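Probable benzoylformate decarboxylase (Rhodococcus jostii, PDB 7ORX) probably belongs to the thiamine diphosphate-dependent enzymes, a family of three-domain proteins, and binds thiamine diphosphate and a sodium ion. Local coordinates at residues C[142-145]-C[146-150]. Numbering follows the deposited sequence.
Sequences INQA and IHTAL
Thr148 and Gln144 illustrate how a threonine inside an alpha helix turns its hydroxyl back on the preceding turn. Gln144 O accepts twice from the same residue: Thr148 N reaches it at 2.9 Å, nearly in line with the carbonyl, and Thr148 OG1 donates at 2.7 Å from above the carbonyl plane. The hydroxyl is placed there because OG1 stands beside the backbone N (chi1 -59°), which leaves CG2 anti to that nitrogen. Gln144 runs side by side with the threonine, its chain extended beyond CG, and its OE1 is taken by Arg140 one turn earlier. Around this pair the ordinary i to i+4 ladder continues, from Ile146 N to Ile142 O, from His147 N to Asn143 O at 3.1 Å, and from Ala149 N to Ala145 O.

A second polar pair, also one turn apart, joins Asn143 to His147. The amide and imidazole planes stand almost perpendicular, 86° apart, with Asn143 ND2 at the ring edge, 2.9 Å from His147 NE2. The other end of the amide is fixed from outside, since Asn143 OD1 is hydrogen-bonded to Arg18, which the His147 side chain also touches.

Apolar contact is slight: Ile142 CG2 meets Ile146 CD1 at 4.0 Å.

All of this lies in helix 138-149, the crossover of the beta-alpha-beta unit linking strand 128-130 to strand 157-162 at one end of a parallel sheet. Ala145 packs on Trp128, Val157 and Val159 of these strands, while Ile142 and Asn143 meet helix 7-17. Ala309 of a second subunit packs on His147 and Thr148.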
loop_
_atom_site.group_PDB
_atom_site.type_symbol
_atom_site.label_atom_id
_atom_site.label_comp_id
_atom_site.label_asym_id
_atom_site.label_seq_id
_atom_site.Cartn_x
_atom_site.Cartn_y
_atom_site.Cartn_z
ATOM N N ILE C 142 -15.274 -5.795 -13.784
ATOM C CA ILE C 142 -15.150 -4.881 -14.944
ATOM C C ILE C 142 -16.363 -3.961 -14.981
ATOM O O ILE C 142 -16.166 -2.778 -15.202
ATOM C CB ILE C 142 -14.916 -5.645 -16.251
ATOM C CG1 ILE C 142 -13.645 -6.485 -16.116
ATOM C CG2 ILE C 142 -14.812 -4.694 -17.437
ATOM C CD1 ILE C 142 -13.238 -7.137 -17.393
ATOM N N ASN C 143 -17.553 -4.437 -14.721
ATOM C CA ASN C 143 -18.725 -3.529 -14.591
ATOM C C ASN C 143 -18.424 -2.460 -13.549
ATOM O O ASN C 143 -18.623 -1.267 -13.851
ATOM C CB ASN C 143 -20.037 -4.208 -14.174
ATOM C CG ASN C 143 -21.199 -3.271 -14.404
ATOM O OD1 ASN C 143 -21.320 -2.716 -15.481
ATOM N ND2 ASN C 143 -22.030 -3.041 -13.413
ATOM N N GLN C 144 -17.965 -2.855 -12.366
ATOM C CA GLN C 144 -17.680 -1.911 -11.253
ATOM C C GLN C 144 -16.581 -0.920 -11.699
ATOM O O GLN C 144 -16.721 0.305 -11.465
ATOM C CB GLN C 144 -17.249 -2.696 -10.019
ATOM C CG GLN C 144 -16.692 -1.830 -8.921
ATOM C CD GLN C 144 -16.553 -2.564 -7.600
ATOM O OE1 GLN C 144 -16.565 -3.802 -7.459
ATOM N NE2 GLN C 144 -16.427 -1.783 -6.558
ATOM N N ALA C 145 -15.507 -1.431 -12.299
ATOM C CA ALA C 145 -14.409 -0.621 -12.856
ATOM C C ALA C 145 -14.990 0.487 -13.733
ATOM O O ALA C 145 -14.553 1.656 -13.555
ATOM C CB ALA C 145 -13.445 -1.471 -13.649
ATOM N N ILE C 146 -15.925 0.167 -14.630
ATOM C CA ILE C 146 -16.422 1.169 -15.621
ATOM C C ILE C 146 -17.261 2.198 -14.875
ATOM O O ILE C 146 -17.041 3.375 -15.092
ATOM C CB ILE C 146 -17.194 0.508 -16.764
ATOM C CG1 ILE C 146 -16.245 -0.329 -17.621
ATOM C CG2 ILE C 146 -17.949 1.542 -17.588
ATOM C CD1 ILE C 146 -16.929 -1.407 -18.408
ATOM N N HIS C 147 -18.169 1.779 -14.013
ATOM C CA HIS C 147 -19.075 2.741 -13.333
ATOM C C HIS C 147 -18.250 3.712 -12.493
ATOM O O HIS C 147 -18.590 4.918 -12.422
ATOM C CB HIS C 147 -20.045 2.001 -12.421
ATOM C CG HIS C 147 -21.082 1.238 -13.156
ATOM N ND1 HIS C 147 -21.839 1.815 -14.155
ATOM C CD2 HIS C 147 -21.522 -0.037 -12.991
ATOM C CE1 HIS C 147 -22.701 0.911 -14.592
ATOM N NE2 HIS C 147 -22.525 -0.234 -13.885
ATOM N N THR C 148 -17.274 3.138 -11.794
ATOM C CA THR C 148 -16.313 3.845 -10.907
ATOM C C THR C 148 -15.543 4.863 -11.756
ATOM O O THR C 148 -15.453 6.001 -11.342
ATOM C CB THR C 148 -15.339 2.872 -10.229
ATOM O OG1 THR C 148 -16.050 1.915 -9.445
ATOM C CG2 THR C 148 -14.336 3.566 -9.342
ATOM N N ALA C 149 -14.977 4.483 -12.891
ATOM C CA ALA C 149 -14.236 5.429 -13.759
ATOM C C ALA C 149 -15.095 6.655 -14.118
ATOM O O ALA C 149 -14.501 7.749 -14.138
ATOM C CB ALA C 149 -13.724 4.726 -14.975
ATOM N N LEU C 150 -16.418 6.520 -14.293
ATOM C CA LEU C 150 -17.320 7.602 -14.769
ATOM C C LEU C 150 -17.985 8.336 -13.619
ATOM O O LEU C 150 -18.767 9.280 -13.867
ATOM C CB LEU C 150 -18.388 7.020 -15.685
ATOM C CG LEU C 150 -17.845 6.438 -16.981
ATOM C CD1 LEU C 150 -18.809 5.454 -17.597
ATOM C CD2 LEU C 150 -17.519 7.535 -17.970
#